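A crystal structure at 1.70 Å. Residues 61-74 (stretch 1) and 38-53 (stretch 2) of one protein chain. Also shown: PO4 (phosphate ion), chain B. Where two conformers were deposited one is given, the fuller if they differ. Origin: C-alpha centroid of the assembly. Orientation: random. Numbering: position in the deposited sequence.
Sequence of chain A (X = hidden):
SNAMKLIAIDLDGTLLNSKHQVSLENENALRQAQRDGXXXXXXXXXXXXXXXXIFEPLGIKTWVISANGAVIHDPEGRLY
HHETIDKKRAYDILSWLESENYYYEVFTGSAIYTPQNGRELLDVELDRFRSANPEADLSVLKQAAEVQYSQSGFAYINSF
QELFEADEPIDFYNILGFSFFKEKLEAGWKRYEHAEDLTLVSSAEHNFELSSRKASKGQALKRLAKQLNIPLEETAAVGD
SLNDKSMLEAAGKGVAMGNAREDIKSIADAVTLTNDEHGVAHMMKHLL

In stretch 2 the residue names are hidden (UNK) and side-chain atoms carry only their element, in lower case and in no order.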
# COMPACT_ATOMS: atom_id res chain seq x y z
N LYS A 61 -1.34 -16.95 3.84
CA LYS A 61 -2.24 -16.78 2.70
C LYS A 61 -3.46 -15.99 3.13
O LYS A 61 -4.27 -16.46 3.93
CB LYS A 61 -2.68 -18.13 2.15
CG LYS A 61 -1.57 -18.93 1.48
CD LYS A 61 -2.12 -20.20 0.86
CE LYS A 61 -1.06 -20.94 0.06
NZ LYS A 61 -1.60 -22.17 -0.57
N THR A 62 -3.59 -14.78 2.59
CA THR A 62 -4.73 -13.92 2.91
C THR A 62 -5.23 -13.29 1.63
O THR A 62 -4.60 -13.42 0.58
CB THR A 62 -4.30 -12.74 3.82
OG1 THR A 62 -3.45 -11.86 3.07
CG2 THR A 62 -3.55 -13.23 5.05
N TRP A 63 -6.37 -12.61 1.71
CA TRP A 63 -6.85 -11.88 0.54
C TRP A 63 -5.83 -10.76 0.45
O TRP A 63 -5.27 -10.35 1.47
CB TRP A 63 -8.23 -11.26 0.79
CG TRP A 63 -9.34 -12.25 0.84
CD1 TRP A 63 -9.73 -12.99 1.92
CD2 TRP A 63 -10.20 -12.62 -0.24
NE1 TRP A 63 -10.78 -13.81 1.57
CE2 TRP A 63 -11.09 -13.61 0.25
CE3 TRP A 63 -10.31 -12.23 -1.58
CZ2 TRP A 63 -12.07 -14.20 -0.54
CZ3 TRP A 63 -11.29 -12.82 -2.38
CH2 TRP A 63 -12.16 -13.80 -1.85
N VAL A 64 -5.58 -10.27 -0.75
CA VAL A 64 -4.62 -9.19 -0.93
C VAL A 64 -5.16 -8.09 -1.82
O VAL A 64 -5.55 -8.34 -2.97
CB VAL A 64 -3.31 -9.68 -1.57
CG1 VAL A 64 -2.34 -8.50 -1.75
CG2 VAL A 64 -2.67 -10.76 -0.71
N ILE A 65 -5.19 -6.88 -1.28
CA ILE A 65 -5.60 -5.71 -2.03
C ILE A 65 -4.26 -5.01 -2.29
O ILE A 65 -3.53 -4.69 -1.35
CB ILE A 65 -6.52 -4.80 -1.20
CG1 ILE A 65 -7.87 -5.49 -1.01
CG2 ILE A 65 -6.67 -3.44 -1.88
CD1 ILE A 65 -8.83 -4.75 -0.11
N SER A 66 -3.92 -4.83 -3.56
CA SER A 66 -2.65 -4.20 -3.91
C SER A 66 -2.82 -3.02 -4.84
O SER A 66 -3.93 -2.72 -5.29
CB SER A 66 -1.71 -5.24 -4.54
OG SER A 66 -2.28 -5.84 -5.69
N ALA A 67 -1.72 -2.33 -5.12
CA ALA A 67 -1.76 -1.17 -6.00
C ALA A 67 -2.79 -0.14 -5.57
O ALA A 67 -3.52 0.43 -6.39
CB ALA A 67 -2.02 -1.62 -7.44
N ASN A 68 -2.85 0.10 -4.26
CA ASN A 68 -3.76 1.08 -3.68
C ASN A 68 -5.24 0.79 -3.93
O ASN A 68 -6.04 1.72 -4.05
CB ASN A 68 -3.41 2.48 -4.22
CG ASN A 68 -4.08 3.59 -3.44
OD1 ASN A 68 -4.06 3.59 -2.21
ND2 ASN A 68 -4.67 4.55 -4.14
N GLY A 69 -5.60 -0.48 -3.99
CA GLY A 69 -6.99 -0.83 -4.19
C GLY A 69 -7.37 -1.05 -5.64
O GLY A 69 -8.54 -1.24 -5.97
N ALA A 70 -6.38 -1.02 -6.53
CA ALA A 70 -6.63 -1.24 -7.95
C ALA A 70 -6.69 -2.73 -8.26
O ALA A 70 -7.29 -3.14 -9.26
CB ALA A 70 -5.53 -0.59 -8.79
N VAL A 71 -6.08 -3.54 -7.40
CA VAL A 71 -6.04 -4.99 -7.61
C VAL A 71 -6.44 -5.81 -6.40
O VAL A 71 -6.08 -5.49 -5.26
CB VAL A 71 -4.61 -5.42 -8.06
CG1 VAL A 71 -4.57 -6.91 -8.34
CG2 VAL A 71 -4.20 -4.63 -9.30
N ILE A 72 -7.20 -6.88 -6.64
CA ILE A 72 -7.63 -7.77 -5.56
C ILE A 72 -7.40 -9.24 -5.94
O ILE A 72 -7.78 -9.67 -7.03
CB ILE A 72 -9.14 -7.61 -5.25
CG1 ILE A 72 -9.47 -6.16 -4.91
CG2 ILE A 72 -9.52 -8.54 -4.10
CD1 ILE A 72 -10.94 -5.93 -4.58
N HIS A 73 -6.78 -9.99 -5.03
CA HIS A 73 -6.52 -11.42 -5.22
C HIS A 73 -7.02 -12.14 -3.98
O HIS A 73 -7.06 -11.56 -2.88
CB HIS A 73 -5.01 -11.72 -5.36
CG HIS A 73 -4.43 -11.39 -6.70
ND1 HIS A 73 -3.93 -10.15 -7.01
CD2 HIS A 73 -4.23 -12.17 -7.79
CE1 HIS A 73 -3.44 -10.17 -8.24
NE2 HIS A 73 -3.61 -11.38 -8.74
N ASP A 74 -7.41 -13.41 -4.13
CA ASP A 74 -7.86 -14.17 -2.98
C ASP A 74 -6.65 -14.87 -2.37
O ASP A 74 -5.53 -14.73 -2.88
CB ASP A 74 -8.98 -15.16 -3.37
CG ASP A 74 -8.48 -16.42 -4.06
OD1 ASP A 74 -7.25 -16.61 -4.24
OD2 ASP A 74 -9.35 -17.24 -4.43
N UNK A 38 -12.70 -15.65 10.34
CA UNK A 38 -12.67 -14.25 9.92
C UNK A 38 -11.89 -14.13 8.61
O UNK A 38 -10.81 -14.71 8.47
c UNK A 38 -12.00 -13.35 10.98
c UNK A 38 -12.79 -13.40 12.29
c UNK A 38 -11.90 -11.91 10.48
c UNK A 38 -12.13 -12.66 13.45
N UNK A 39 -12.43 -13.39 7.65
CA UNK A 39 -11.75 -13.18 6.39
C UNK A 39 -10.69 -12.11 6.62
O UNK A 39 -11.00 -11.00 7.02
o UNK A 39 -12.16 -14.94 3.79
c UNK A 39 -12.73 -12.71 5.31
o UNK A 39 -14.11 -15.89 4.08
c UNK A 39 -13.33 -14.93 4.23
c UNK A 39 -13.84 -13.70 4.96
N UNK A 40 -9.43 -12.46 6.37
CA UNK A 40 -8.35 -11.51 6.56
C UNK A 40 -7.85 -10.98 5.23
O UNK A 40 -7.57 -11.76 4.31
c UNK A 40 -6.00 -11.14 7.40
c UNK A 40 -7.61 -12.53 8.74
c UNK A 40 -7.16 -12.14 7.33
N UNK A 41 -7.74 -9.66 5.13
CA UNK A 41 -7.28 -9.01 3.92
C UNK A 41 -6.11 -8.08 4.23
O UNK A 41 -6.16 -7.31 5.18
c UNK A 41 -9.66 -9.02 3.15
c UNK A 41 -8.41 -8.17 3.28
c UNK A 41 -7.96 -7.64 1.93
N UNK A 42 -5.05 -8.18 3.44
CA UNK A 42 -3.88 -7.33 3.59
C UNK A 42 -3.96 -6.33 2.44
O UNK A 42 -4.09 -6.72 1.27
c UNK A 42 -1.37 -7.23 3.45
c UNK A 42 -2.47 -9.00 4.80
c UNK A 42 -2.57 -8.15 3.54
N UNK A 43 -3.89 -5.04 2.77
CA UNK A 43 -4.03 -3.98 1.78
C UNK A 43 -2.81 -3.07 1.68
O UNK A 43 -2.37 -2.48 2.67
c UNK A 43 -5.27 -3.15 2.12
o UNK A 43 -5.53 -2.18 1.12
N UNK A 44 -2.28 -2.92 0.46
CA UNK A 44 -1.07 -2.14 0.25
C UNK A 44 -1.03 -1.37 -1.06
O UNK A 44 -1.79 -1.65 -1.99
c UNK A 44 0.16 -3.08 0.28
o UNK A 44 1.37 -2.33 0.14
c UNK A 44 0.08 -4.10 -0.86
N UNK A 45 -0.14 -0.39 -1.13
CA UNK A 45 0.04 0.38 -2.34
C UNK A 45 1.06 -0.34 -3.22
O UNK A 45 1.25 0.01 -4.38
N UNK A 46 1.71 -1.36 -2.65
CA UNK A 46 2.71 -2.12 -3.39
C UNK A 46 2.06 -3.15 -4.33
O UNK A 46 0.84 -3.27 -4.39
c UNK A 46 5.40 -2.78 -0.68
n UNK A 46 7.91 -0.92 1.24
c UNK A 46 4.53 -1.93 -1.59
c UNK A 46 3.65 -2.85 -2.43
c UNK A 46 7.35 -1.58 0.23
n UNK A 46 6.10 -2.00 0.33
n UNK A 46 8.07 -1.86 -0.86
N UNK A 47 2.90 -3.89 -5.04
CA UNK A 47 2.40 -4.90 -5.97
C UNK A 47 2.05 -6.20 -5.27
O UNK A 47 2.59 -6.52 -4.21
c UNK A 47 3.45 -5.16 -7.05
N UNK A 48 1.14 -6.97 -5.86
CA UNK A 48 0.77 -8.25 -5.30
C UNK A 48 2.01 -9.13 -5.08
O UNK A 48 2.12 -9.81 -4.06
c UNK A 48 -0.60 -10.34 -5.78
c UNK A 48 -0.35 -11.55 -6.35
n UNK A 48 -1.33 -10.60 -4.64
n UNK A 48 -0.91 -12.50 -5.54
c UNK A 48 -0.24 -8.96 -6.22
c UNK A 48 -1.50 -11.91 -4.51
N UNK A 49 2.94 -9.12 -6.03
CA UNK A 49 4.14 -9.94 -5.89
C UNK A 49 5.05 -9.49 -4.76
O UNK A 49 5.84 -10.28 -4.24
c UNK A 49 4.90 -10.06 -7.22
c UNK A 49 4.52 -8.47 -9.13
c UNK A 49 6.03 -7.81 -7.40
c UNK A 49 5.65 -6.36 -9.30
c UNK A 49 4.77 -7.29 -9.82
c UNK A 49 5.14 -8.75 -7.92
c UNK A 49 6.28 -6.62 -8.08
N UNK A 50 4.94 -8.22 -4.36
CA UNK A 50 5.75 -7.70 -3.25
C UNK A 50 5.22 -8.33 -1.96
O UNK A 50 5.99 -8.67 -1.05
c UNK A 50 5.64 -6.18 -3.12
o UNK A 50 7.51 -5.89 -4.56
c UNK A 50 6.41 -5.43 -4.19
o UNK A 50 5.92 -4.37 -4.64
N UNK A 51 3.90 -8.49 -1.89
CA UNK A 51 3.29 -9.09 -0.71
C UNK A 51 3.64 -10.58 -0.66
O UNK A 51 3.97 -11.11 0.39
c UNK A 51 1.15 -9.54 0.55
c UNK A 51 1.39 -7.45 -0.82
c UNK A 51 1.75 -8.93 -0.72
N UNK A 52 3.55 -11.24 -1.81
CA UNK A 52 3.85 -12.67 -1.90
C UNK A 52 5.29 -12.98 -1.50
O UNK A 52 5.56 -14.03 -0.91
c UNK A 52 2.15 -13.00 -3.76
c UNK A 52 3.59 -13.17 -3.31
c UNK A 52 0.55 -12.85 -1.29
se UNK A 52 0.95 -14.07 -2.71
N UNK A 53 6.21 -12.09 -1.84
CA UNK A 53 7.62 -12.31 -1.50
C UNK A 53 7.79 -12.38 0.02
O UNK A 53 8.67 -13.09 0.52
o UNK A 53 8.49 -11.24 -3.49
c UNK A 53 8.49 -11.19 -2.07
P PO4 B . 1.56 0.54 2.32
O1 PO4 B . 1.20 0.88 3.72
O2 PO4 B . 0.37 0.71 1.45
O3 PO4 B . 2.64 1.44 1.87
O4 PO4 B . 2.01 -0.87 2.27
O HOH W 1 -0.56 -5.68 -8.05

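Position 38 carries four carbons, forked at the first with one arm two carbons long, and touches nothing on stretch 1; this is isoleucine, I38. At position 39 three carbons end in two oxygens, one of which lies at the edge of the W63 ring, in line to accept the indole N-H: the residue is glutamate, E39, and W63 NE1 donates to E39 OE1 at 2.8 Å. Its CB points sideways, but the end of the chain comes nearer.

Position 40 has one carbon bearing two more, the valine pattern. V40 O is 3.4 Å from T62 CB, V40 CG1 lies 4.0 Å from T62 CG2, and V40 O accepts from W63 N at 3.0 Å. The three carbons at position 41, again one carrying two, lie on the sheet face shared by W63 and I65. This is V41; its CG2 sits 3.6 Å from W63 CB and its CG1 3.6 Å from I65 CD1. Position 42 repeats the three-carbon fork on the opposite face, that of V64, with one methyl reaching the T62 hydroxyl, and is also valine; V42 CG2 is 3.5 Å from T62 OG1. V42 is held through both its own N and its own O: V42 N donates to W63 O (2.9 Å), and I65 N donates to V42 O (2.8 Å).

Position 43 has one carbon and one oxygen, hence serine; S43 OG lies 3.4 Å from I65 CG2. At position 44 one carbon carries an oxygen and a carbon, which identifies threonine. T44 OG1 donates to phosphate O4 at 2.7 Å, while T44 CG2 is 4.2 Å from S66 CB. T44 N donates to I65 O (2.8 Å). Position 45 has no side-chain atoms and is glycine; G45 CA approaches N68 N at 3.5 Å, and G45 N donates to phosphate O2 (2.9 Å).

Three carbons, a nitrogen, then a carbon with two nitrogens make position 46 arginine. CA-to-CB of R46 points away from stretch 1, and its guanidinium group is hydrogen-bonded elsewhere in the structure; R46 O accepts a hydrogen bond from A67 N at 2.8 Å. The single carbon at position 47 gives alanine, A47, the N-cap residue.

Position 48 bears a carbon and a five-membered ring with two nitrogens, stacked on H73: histidine. The H48 and H73 rings lie face to face, centroids 3.8 Å apart and planes at 15°, with V64 CG1 at the edge of the H48 ring. The six-carbon ring at 49 is phenylalanine, F49, and the two carbons with two oxygens at 50 are aspartate, D50; neither reaches stretch 1. At 51 the forked three carbons are valine, V51 CG2 lying 4.0 Å from V64 CG1. Two carbons, a selenium and a last carbon, unbranched, make 52 selenomethionine, M52, whose CE is 3.9 Å from V64 CG2. One carbon and one oxygen make 53 serine, S53, remote from stretch 1.

The contact is thus a parallel strand pairing, W63 to I65 beside V41 to S43, continued by N68 N donating to T44 O (3.1 Å). H48, V51 and M52 of the helix pack on V64, and H48 also stacks on H73; together the two stretches bury 827 Å², both sides summed.

Stretch 2, residues 38-53: IEVVVSTGRAHFDVMS
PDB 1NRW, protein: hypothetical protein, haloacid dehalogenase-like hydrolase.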